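Local coordinates for putative membrane transport protein (Vibrio parahaemolyticus RIMD 2210633, PDB 3CK6), which probably mediates zinc uptake as a zinc:proton symporter of the CorA family, its cytoplasmic domain forming a funnel-shaped homopentamer, at residues G5-H10 against H32-E37; S169-I174 against A234-E239; A175-L180 against F228-V233. The protein carries 1 engineered substitution. All blocks are in the same frame, centred on the assembly; numbering follows the deposited sequence.

Interaction 1. Residues G5-H10 against H32-E37; sequences GFMIEH and HWYHCE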
loop_
_atom_site.group_PDB
_atom_site.type_symbol
_atom_site.label_atom_id
_atom_site.label_comp_id
_atom_site.label_asym_id
_atom_site.label_seq_id
_atom_site.Cartn_x
_atom_site.Cartn_y
_atom_site.Cartn_z
ATOM N N GLY E 5 39.525 -26.741 -6.311
ATOM C CA GLY E 5 39.105 -25.900 -7.436
ATOM C C GLY E 5 37.818 -25.123 -7.217
ATOM O O GLY E 5 37.074 -25.399 -6.276
ATOM N N PHE E 6 37.551 -24.145 -8.083
ATOM C CA PHE E 6 36.302 -23.371 -7.977
ATOM C C PHE E 6 35.061 -24.165 -8.396
ATOM O O PHE E 6 33.973 -23.936 -7.876
ATOM C CB PHE E 6 36.367 -22.019 -8.721
ATOM C CG PHE E 6 36.219 -22.128 -10.217
ATOM C CD1 PHE E 6 37.342 -22.228 -11.035
ATOM C CD2 PHE E 6 34.952 -22.118 -10.804
ATOM C CE1 PHE E 6 37.215 -22.336 -12.426
ATOM C CE2 PHE E 6 34.805 -22.230 -12.186
ATOM C CZ PHE E 6 35.949 -22.339 -13.001
HETATM N N MSE E 7 35.221 -25.092 -9.333
HETATM C CA MSE E 7 34.050 -25.794 -9.867
HETATM C C MSE E 7 33.737 -27.026 -9.041
HETATM O O MSE E 7 34.540 -27.954 -8.962
HETATM C CB MSE E 7 34.185 -26.133 -11.358
HETATM C CG MSE E 7 32.785 -26.260 -12.050
HETATM SE SE MSE E 7 32.945 -26.808 -13.843
HETATM C CE MSE E 7 33.822 -25.235 -14.585
ATOM N N ILE E 8 32.564 -27.016 -8.416
ATOM C CA ILE E 8 32.105 -28.133 -7.582
ATOM C C ILE E 8 31.622 -29.308 -8.444
ATOM O O ILE E 8 32.069 -30.450 -8.276
ATOM C CB ILE E 8 30.967 -27.676 -6.635
ATOM C CG1 ILE E 8 31.410 -26.424 -5.862
ATOM C CG2 ILE E 8 30.533 -28.806 -5.711
ATOM C CD1 ILE E 8 30.288 -25.681 -5.181
ATOM N N GLU E 9 30.698 -29.022 -9.345
ATOM C CA GLU E 9 30.136 -30.052 -10.207
ATOM C C GLU E 9 29.744 -29.482 -11.553
ATOM O O GLU E 9 29.456 -28.275 -11.680
ATOM C CB GLU E 9 28.927 -30.701 -9.529
ATOM C CG GLU E 9 28.857 -32.186 -9.725
ATOM C CD GLU E 9 28.156 -32.892 -8.587
ATOM O OE1 GLU E 9 26.938 -33.123 -8.686
ATOM O OE2 GLU E 9 28.823 -33.214 -7.590
ATOM N N HIS E 10 29.711 -30.361 -12.554
ATOM C CA HIS E 10 29.365 -29.995 -13.911
ATOM C C HIS E 10 28.511 -31.121 -14.480
ATOM O O HIS E 10 28.919 -32.287 -14.464
ATOM C CB HIS E 10 30.659 -29.763 -14.709
ATOM C CG HIS E 10 30.480 -29.545 -16.189
ATOM N ND1 HIS E 10 31.528 -29.684 -17.073
ATOM C CD2 HIS E 10 29.399 -29.210 -16.940
ATOM C CE1 HIS E 10 31.110 -29.424 -18.302
ATOM N NE2 HIS E 10 29.819 -29.143 -18.250
ATOM N N HIS E 32 24.380 -27.018 -20.225
ATOM C CA HIS E 32 25.207 -27.493 -19.124
ATOM C C HIS E 32 24.902 -26.703 -17.862
ATOM O O HIS E 32 24.525 -25.517 -17.919
ATOM C CB HIS E 32 26.700 -27.353 -19.452
ATOM C CG HIS E 32 27.217 -28.338 -20.465
ATOM N ND1 HIS E 32 26.540 -28.655 -21.626
ATOM C CD2 HIS E 32 28.369 -29.046 -20.503
ATOM C CE1 HIS E 32 27.247 -29.527 -22.323
ATOM N NE2 HIS E 32 28.356 -29.791 -21.655
ATOM N N TRP E 33 25.085 -27.378 -16.722
ATOM C CA TRP E 33 25.005 -26.759 -15.407
ATOM C C TRP E 33 26.388 -26.799 -14.754
ATOM O O TRP E 33 27.037 -27.844 -14.728
ATOM C CB TRP E 33 23.986 -27.477 -14.527
ATOM C CG TRP E 33 23.930 -26.984 -13.106
ATOM C CD1 TRP E 33 24.011 -25.676 -12.670
ATOM C CD2 TRP E 33 23.753 -27.787 -11.931
ATOM N NE1 TRP E 33 23.892 -25.635 -11.294
ATOM C CE2 TRP E 33 23.723 -26.909 -10.823
ATOM C CE3 TRP E 33 23.584 -29.170 -11.711
ATOM C CZ2 TRP E 33 23.572 -27.367 -9.496
ATOM C CZ3 TRP E 33 23.420 -29.627 -10.378
ATOM C CH2 TRP E 33 23.410 -28.723 -9.299
ATOM N N TYR E 34 26.833 -25.644 -14.278
ATOM C CA TYR E 34 28.100 -25.482 -13.590
ATOM C C TYR E 34 27.776 -24.986 -12.178
ATOM O O TYR E 34 27.224 -23.897 -12.011
ATOM C CB TYR E 34 28.977 -24.460 -14.319
ATOM C CG TYR E 34 29.172 -24.786 -15.788
ATOM C CD1 TYR E 34 30.270 -25.548 -16.213
ATOM C CD2 TYR E 34 28.241 -24.382 -16.746
ATOM C CE1 TYR E 34 30.441 -25.888 -17.556
ATOM C CE2 TYR E 34 28.405 -24.726 -18.088
ATOM C CZ TYR E 34 29.516 -25.464 -18.483
ATOM O OH TYR E 34 29.659 -25.813 -19.821
ATOM N N HIS E 35 28.093 -25.786 -11.167
ATOM C CA HIS E 35 27.900 -25.368 -9.782
ATOM C C HIS E 35 29.270 -24.991 -9.225
ATOM O O HIS E 35 30.199 -25.806 -9.299
ATOM C CB HIS E 35 27.298 -26.518 -8.970
ATOM C CG HIS E 35 26.836 -26.115 -7.611
ATOM N ND1 HIS E 35 25.985 -25.054 -7.405
ATOM C CD2 HIS E 35 27.076 -26.656 -6.392
ATOM C CE1 HIS E 35 25.739 -24.942 -6.109
ATOM N NE2 HIS E 35 26.386 -25.903 -5.475
ATOM N N CYS E 36 29.401 -23.767 -8.703
ATOM C CA CYS E 36 30.720 -23.185 -8.370
ATOM C C CYS E 36 30.835 -22.566 -6.970
ATOM O O CYS E 36 29.839 -22.149 -6.383
ATOM C CB CYS E 36 31.111 -22.105 -9.377
ATOM S SG CYS E 36 30.941 -22.633 -11.098
ATOM N N GLU E 37 32.076 -22.511 -6.478
ATOM C CA GLU E 37 32.433 -21.792 -5.256
ATOM C C GLU E 37 32.572 -20.295 -5.557
ATOM O O GLU E 37 33.448 -19.882 -6.305
ATOM C CB GLU E 37 33.737 -22.340 -4.658
ATOM C CG GLU E 37 33.696 -23.824 -4.246
ATOM C CD GLU E 37 33.026 -24.081 -2.896
ATOM O OE1 GLU E 37 32.209 -23.239 -2.454
ATOM O OE2 GLU E 37 33.319 -25.135 -2.276
#
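A classic beta bulge interrupts this antiparallel pairing of two strands in the mixed sheet of the cytoplasmic domain. Phe-6 opens the pairing: its carbonyl O takes a nearly straight bond from Glu-37 N (2.8 Å, 175°), and its ring, partnered by Trp-46, turns its edge to the Cys-36 sulfur. Selenomethionine Met-7 lies alongside Tyr-34, with SE at the ring edge, 3.8 Å from Tyr-34 CD1, a Met-aromatic contact on the face covered by helix 43-49. Ile-8 and Glu-9 share one partner, His-35. His-35 O is gripped by two amides, Ile-8 N at 2.8 Å through a bent bond and Glu-9 N at 3.3 Å, the second on a lone pair. With two residues set against one, Ile-8 points toward the other strand, its CD1 3.6 Å from His-35 CD2 and its CG1 meeting Glu-37 CG. Glu-9 O receives His-35 N at 2.9 Å, restoring regular pairing, while OE1 accepts a hydrogen bond from Trp-11 NE1 and OE2 forms a salt bridge with Arg-122. His-10, CG anti to the backbone N, makes an offset stack on Tyr-34, centroids 4.4 Å apart and planes at 24°; Tyr-34 CE1 sits over the histidine face, and ND1 is hydrogen-bonded to Thr-22 O.

Interaction 2. Residues S169-I174 against A234-E239; sequences STYNHI and ALFQDE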
loop_
_atom_site.group_PDB
_atom_site.type_symbol
_atom_site.label_atom_id
_atom_site.label_comp_id
_atom_site.label_asym_id
_atom_site.label_seq_id
_atom_site.Cartn_x
_atom_site.Cartn_y
_atom_site.Cartn_z
ATOM N N SER E 169 9.319 -21.127 31.602
ATOM C CA SER E 169 10.263 -21.941 30.835
ATOM C C SER E 169 9.925 -22.013 29.334
ATOM O O SER E 169 10.789 -22.356 28.528
ATOM C CB SER E 169 10.371 -23.355 31.423
ATOM O OG SER E 169 9.288 -24.178 31.003
ATOM N N THR E 170 8.678 -21.694 28.968
ATOM C CA THR E 170 8.232 -21.732 27.558
ATOM C C THR E 170 8.390 -20.392 26.806
ATOM O O THR E 170 8.024 -20.284 25.629
ATOM C CB THR E 170 6.761 -22.251 27.406
ATOM O OG1 THR E 170 5.824 -21.216 27.735
ATOM C CG2 THR E 170 6.506 -23.485 28.275
ATOM N N TYR E 171 8.952 -19.390 27.480
ATOM C CA TYR E 171 9.009 -18.021 26.967
ATOM C C TYR E 171 10.144 -17.831 25.954
ATOM O O TYR E 171 11.033 -17.003 26.164
ATOM C CB TYR E 171 9.197 -17.029 28.126
ATOM C CG TYR E 171 7.989 -16.761 29.015
ATOM C CD1 TYR E 171 6.882 -17.616 29.039
ATOM C CD2 TYR E 171 7.982 -15.657 29.868
ATOM C CE1 TYR E 171 5.781 -17.356 29.879
ATOM C CE2 TYR E 171 6.903 -15.390 30.702
ATOM C CZ TYR E 171 5.807 -16.241 30.708
ATOM O OH TYR E 171 4.748 -15.959 31.544
ATOM N N ASN E 172 10.106 -18.580 24.851
ATOM C CA ASN E 172 11.156 -18.495 23.831
ATOM C C ASN E 172 10.756 -17.611 22.648
ATOM O O ASN E 172 11.282 -17.759 21.541
ATOM C CB ASN E 172 11.540 -19.893 23.338
ATOM C CG ASN E 172 11.917 -20.825 24.466
ATOM O OD1 ASN E 172 12.828 -20.545 25.250
ATOM N ND2 ASN E 172 11.208 -21.940 24.561
ATOM N N HIS E 173 9.833 -16.688 22.906
ATOM C CA HIS E 173 9.230 -15.862 21.862
ATOM C C HIS E 173 10.149 -14.764 21.347
ATOM O O HIS E 173 9.986 -14.299 20.214
ATOM C CB HIS E 173 7.913 -15.256 22.354
ATOM C CG HIS E 173 8.021 -14.569 23.678
ATOM N ND1 HIS E 173 8.263 -13.216 23.794
ATOM C CD2 HIS E 173 7.928 -15.044 24.941
ATOM C CE1 HIS E 173 8.306 -12.887 25.074
ATOM N NE2 HIS E 173 8.108 -13.979 25.788
ATOM N N ILE E 174 11.109 -14.348 22.169
ATOM C CA ILE E 174 12.084 -13.360 21.731
ATOM C C ILE E 174 12.974 -14.021 20.678
ATOM O O ILE E 174 13.229 -13.431 19.629
ATOM C CB ILE E 174 12.937 -12.778 22.887
ATOM C CG1 ILE E 174 12.087 -11.933 23.869
ATOM C CG2 ILE E 174 14.134 -11.985 22.337
ATOM C CD1 ILE E 174 11.446 -10.644 23.288
ATOM N N ALA E 234 3.504 -11.555 18.863
ATOM C CA ALA E 234 2.913 -10.320 19.400
ATOM C C ALA E 234 1.774 -10.584 20.394
ATOM O O ALA E 234 1.665 -9.902 21.431
ATOM C CB ALA E 234 2.448 -9.408 18.259
ATOM N N LEU E 235 0.946 -11.587 20.102
ATOM C CA LEU E 235 -0.161 -11.943 20.983
ATOM C C LEU E 235 0.319 -12.601 22.273
ATOM O O LEU E 235 -0.240 -12.340 23.344
ATOM C CB LEU E 235 -1.194 -12.832 20.271
ATOM C CG LEU E 235 -2.421 -13.353 21.050
ATOM C CD1 LEU E 235 -3.169 -12.273 21.812
ATOM C CD2 LEU E 235 -3.361 -14.001 20.055
ATOM N N PHE E 236 1.331 -13.461 22.177
ATOM C CA PHE E 236 1.893 -14.060 23.382
ATOM C C PHE E 236 2.549 -13.005 24.276
ATOM O O PHE E 236 2.507 -13.125 25.494
ATOM C CB PHE E 236 2.849 -15.216 23.071
ATOM C CG PHE E 236 3.261 -16.000 24.295
ATOM C CD1 PHE E 236 2.297 -16.602 25.116
ATOM C CD2 PHE E 236 4.609 -16.131 24.641
ATOM C CE1 PHE E 236 2.673 -17.312 26.256
ATOM C CE2 PHE E 236 4.994 -16.852 25.780
ATOM C CZ PHE E 236 4.028 -17.436 26.588
ATOM N N GLN E 237 3.123 -11.965 23.665
ATOM C CA GLN E 237 3.643 -10.801 24.399
ATOM C C GLN E 237 2.541 -10.045 25.148
ATOM O O GLN E 237 2.739 -9.617 26.301
ATOM C CB GLN E 237 4.427 -9.873 23.467
ATOM C CG GLN E 237 5.768 -10.468 23.029
ATOM C CD GLN E 237 6.520 -9.617 22.010
ATOM O OE1 GLN E 237 7.721 -9.349 22.169
ATOM N NE2 GLN E 237 5.820 -9.185 20.962
ATOM N N ASP E 238 1.378 -9.901 24.510
ATOM C CA ASP E 238 0.180 -9.357 25.172
ATOM C C ASP E 238 -0.317 -10.263 26.301
ATOM O O ASP E 238 -0.763 -9.768 27.334
ATOM C CB ASP E 238 -0.968 -9.118 24.175
ATOM C CG ASP E 238 -0.695 -7.964 23.214
ATOM O OD1 ASP E 238 -1.460 -7.831 22.233
ATOM O OD2 ASP E 238 0.277 -7.203 23.416
ATOM N N GLU E 239 -0.257 -11.578 26.087
ATOM C CA GLU E 239 -0.630 -12.568 27.109
ATOM C C GLU E 239 0.187 -12.413 28.392
ATOM O O GLU E 239 -0.373 -12.337 29.496
ATOM C CB GLU E 239 -0.458 -13.989 26.568
ATOM C CG GLU E 239 -1.744 -14.753 26.377
ATOM C CD GLU E 239 -1.517 -16.240 26.158
ATOM O OE1 GLU E 239 -1.067 -16.628 25.056
ATOM O OE2 GLU E 239 -1.806 -17.026 27.084
#
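Chi1 of Phe-236, -170°, sets CG anti to the backbone N and sends the ring out from helix 209-246, while His-173, at chi1 51°, holds its ring in the crowded position between its own backbone N and carbonyl carbon. Tyr-171 has CG anti to its carbonyl carbon and brings its ring across the tip of Phe-236 from the turn before helix 173-199. The three rings form an aromatic cluster. Phe-236 drives its distal edge toward the face of Tyr-171 in an offset edge-to-face pair, the planes 85° apart; Phe-236 CZ is 3.7 Å from Tyr-171 CE1. Farther back on the same ring, Phe-236 CD2 lies 3.5 Å from His-173 CD2, which comes up at the phenylalanine edge. A flat, wholly apolar ring suits this place, because its rim can meet two neighbours at once. Tyrosine combines an aromatic face for Phe-236 with a hydroxyl at the far end of the ring: its OH is hydrogen-bonded to Val-165 O, tying the ring to the preceding loop. Tyr-171 is also the centre of an inverse gamma turn, whose tight bend places its side chain beside the helix start.

The next residue, Gln-237, uses its aliphatic part, CG standing 3.8 Å from His-173 ND1. That nitrogen is buried here and finds no hydrogen-bonding partner in the model, which would probably disfavour a charged imidazole. Ile-174 CD1 only grazes Gln-237 OE1, at 4.1 Å.

Phe-163 stacks on Phe-236, and Ile-240 of helix 209-246 touches both Tyr-171 and His-173. The cluster reaches a subunit boundary, since His-242 of a neighbouring subunit meets the His-173 ring; it thus joins the start of helix 173-199 to the long helix 209-246 within the pentamer.

Interaction 3. Residues A175-L180 against F228-V233; sequences AAQKAL and FYLGEV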
loop_
_atom_site.group_PDB
_atom_site.type_symbol
_atom_site.label_atom_id
_atom_site.label_comp_id
_atom_site.label_asym_id
_atom_site.label_seq_id
_atom_site.Cartn_x
_atom_site.Cartn_y
_atom_site.Cartn_z
ATOM N N ALA E 175 13.415 -15.251 20.962
ATOM C CA ALA E 175 14.246 -16.026 20.034
ATOM C C ALA E 175 13.504 -16.289 18.726
ATOM O O ALA E 175 14.086 -16.159 17.648
ATOM C CB ALA E 175 14.679 -17.334 20.659
ATOM N N ALA E 176 12.226 -16.649 18.830
ATOM C CA ALA E 176 11.412 -16.967 17.655
ATOM C C ALA E 176 11.218 -15.759 16.740
ATOM O O ALA E 176 11.354 -15.867 15.527
ATOM C CB ALA E 176 10.072 -17.535 18.076
ATOM N N GLN E 177 10.918 -14.613 17.332
ATOM C CA GLN E 177 10.717 -13.396 16.566
ATOM C C GLN E 177 11.985 -12.924 15.856
ATOM O O GLN E 177 11.912 -12.453 14.721
ATOM C CB GLN E 177 10.166 -12.273 17.437
ATOM C CG GLN E 177 9.078 -11.463 16.694
ATOM C CD GLN E 177 9.298 -9.962 16.774
ATOM O OE1 GLN E 177 9.135 -9.241 15.772
ATOM N NE2 GLN E 177 9.678 -9.481 17.960
ATOM N N LYS E 178 13.131 -13.031 16.539
ATOM C CA LYS E 178 14.419 -12.743 15.917
ATOM C C LYS E 178 14.627 -13.627 14.689
ATOM O O LYS E 178 15.083 -13.157 13.640
ATOM C CB LYS E 178 15.579 -12.925 16.911
ATOM C CG LYS E 178 16.991 -12.870 16.267
ATOM C CD LYS E 178 17.329 -11.515 15.590
ATOM C CE LYS E 178 17.903 -10.494 16.576
ATOM N NZ LYS E 178 19.298 -10.811 17.018
ATOM N N ALA E 179 14.306 -14.909 14.832
ATOM C CA ALA E 179 14.430 -15.849 13.733
ATOM C C ALA E 179 13.520 -15.457 12.578
ATOM O O ALA E 179 13.958 -15.431 11.431
ATOM C CB ALA E 179 14.140 -17.260 14.216
ATOM N N LEU E 180 12.271 -15.111 12.894
ATOM C CA LEU E 180 11.269 -14.741 11.896
ATOM C C LEU E 180 11.621 -13.458 11.157
ATOM O O LEU E 180 11.562 -13.458 9.941
ATOM C CB LEU E 180 9.863 -14.642 12.505
ATOM C CG LEU E 180 9.193 -15.943 12.966
ATOM C CD1 LEU E 180 8.093 -15.651 13.997
ATOM C CD2 LEU E 180 8.624 -16.688 11.745
ATOM N N PHE E 228 1.831 -14.603 9.963
ATOM C CA PHE E 228 0.966 -15.199 10.953
ATOM C C PHE E 228 1.746 -15.523 12.227
ATOM O O PHE E 228 1.288 -15.209 13.334
ATOM C CB PHE E 228 0.282 -16.458 10.420
ATOM C CG PHE E 228 -0.442 -17.228 11.474
ATOM C CD1 PHE E 228 -1.529 -16.663 12.150
ATOM C CD2 PHE E 228 -0.041 -18.520 11.795
ATOM C CE1 PHE E 228 -2.214 -17.381 13.142
ATOM C CE2 PHE E 228 -0.700 -19.243 12.772
ATOM C CZ PHE E 228 -1.790 -18.671 13.466
ATOM N N TYR E 229 2.915 -16.150 12.077
ATOM C CA TYR E 229 3.730 -16.485 13.275
ATOM C C TYR E 229 4.163 -15.228 14.021
ATOM O O TYR E 229 4.193 -15.218 15.247
ATOM C CB TYR E 229 4.953 -17.327 12.916
ATOM C CG TYR E 229 4.634 -18.741 12.457
ATOM C CD1 TYR E 229 3.410 -19.354 12.762
ATOM C CD2 TYR E 229 5.568 -19.466 11.740
ATOM C CE1 TYR E 229 3.131 -20.660 12.349
ATOM C CE2 TYR E 229 5.302 -20.768 11.313
ATOM C CZ TYR E 229 4.091 -21.356 11.612
ATOM O OH TYR E 229 3.855 -22.640 11.172
ATOM N N LEU E 230 4.506 -14.180 13.278
ATOM C CA LEU E 230 4.859 -12.892 13.891
ATOM C C LEU E 230 3.660 -12.331 14.651
ATOM O O LEU E 230 3.826 -11.726 15.700
ATOM C CB LEU E 230 5.343 -11.904 12.854
ATOM C CG LEU E 230 6.776 -12.011 12.346
ATOM C CD1 LEU E 230 6.878 -11.142 11.111
ATOM C CD2 LEU E 230 7.722 -11.537 13.438
ATOM N N GLY E 231 2.450 -12.565 14.131
ATOM C CA GLY E 231 1.215 -12.169 14.814
ATOM C C GLY E 231 0.970 -12.955 16.091
ATOM O O GLY E 231 0.522 -12.399 17.086
ATOM N N GLU E 232 1.276 -14.250 16.063
ATOM C CA GLU E 232 1.236 -15.083 17.267
ATOM C C GLU E 232 2.274 -14.689 18.335
ATOM O O GLU E 232 2.010 -14.844 19.521
ATOM C CB GLU E 232 1.451 -16.537 16.908
ATOM C CG GLU E 232 0.267 -17.169 16.217
ATOM C CD GLU E 232 0.389 -18.669 16.194
ATOM O OE1 GLU E 232 -0.288 -19.319 17.009
ATOM O OE2 GLU E 232 1.179 -19.192 15.370
ATOM N N VAL E 233 3.448 -14.221 17.923
ATOM C CA VAL E 233 4.451 -13.792 18.913
ATOM C C VAL E 233 4.005 -12.519 19.634
ATOM O O VAL E 233 4.119 -12.418 20.862
ATOM C CB VAL E 233 5.860 -13.598 18.292
ATOM C CG1 VAL E 233 6.822 -13.081 19.349
ATOM C CG2 VAL E 233 6.385 -14.910 17.719
#
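The helical segments 175-180 and 228-233 run antiparallel at 153°, the closest approach of their axes 9.9 Å, with the CA atoms of Gln-177 and Leu-230 the nearest across the contact. No hydrogen bond crosses between them, so shape and apolar contact do the work. Leu-180, its CG anti to the carbonyl carbon, reaches into the opposite helix with both methyls: CD1 rests 3.7 Å from Tyr-229 CB, and CD2 comes to the edge of the tyrosine ring near its plane. Leu-180 CD1 also approaches Val-233 CG2, at 4.2 Å, so the branched end of leucine bridges residues a helical turn apart. Tyr-229 offers its CB and the near edge of its ring, while its hydroxyl end points off from the contact. Leu-230 answers from the other helix, its CD2 lying 3.9 Å from Leu-180 CB and 3.5 Å from Gln-177 CG. Gln-177, partly exposed, suits its place because its aliphatic stem packs here, bent at chi2 (-131°) and crossing Leu-230 at about a right angle. Val-233, compact and beta-branched, packs CG1 3.8 Å from Gln-177 CG.

Helix 134-161 lies against the pair, meeting Tyr-229 through Glu-157 and Leu-160 and Ala-179 through Tyr-152. Neighbouring subunits adjoin both helices: Leu-235 of one packs on Gln-177, while Ile-181 of another packs on Glu-232, so this antiparallel pair lies within the helical part of the pentameric funnel.

From the N terminus, interaction 1 closes first, pairing strand 7-12 with strand 32-37 across 21 intervening residues, within the sheet. Interaction 2 then opens at 169-174 and closes only at 234-239, and interaction 3 is nested inside that loop, its segments following and preceding those of interaction 2. Both join helix 173-199 to helix 209-246, forming consecutive stations of one antiparallel helix pair; their centres are 9 Å apart, and they touch where His-173 O meets Val-233 CG1. Interaction 1 lies on the opposite side of the chain's centre, 37 Å from interaction 3 centre to centre, and touches neither helical contact.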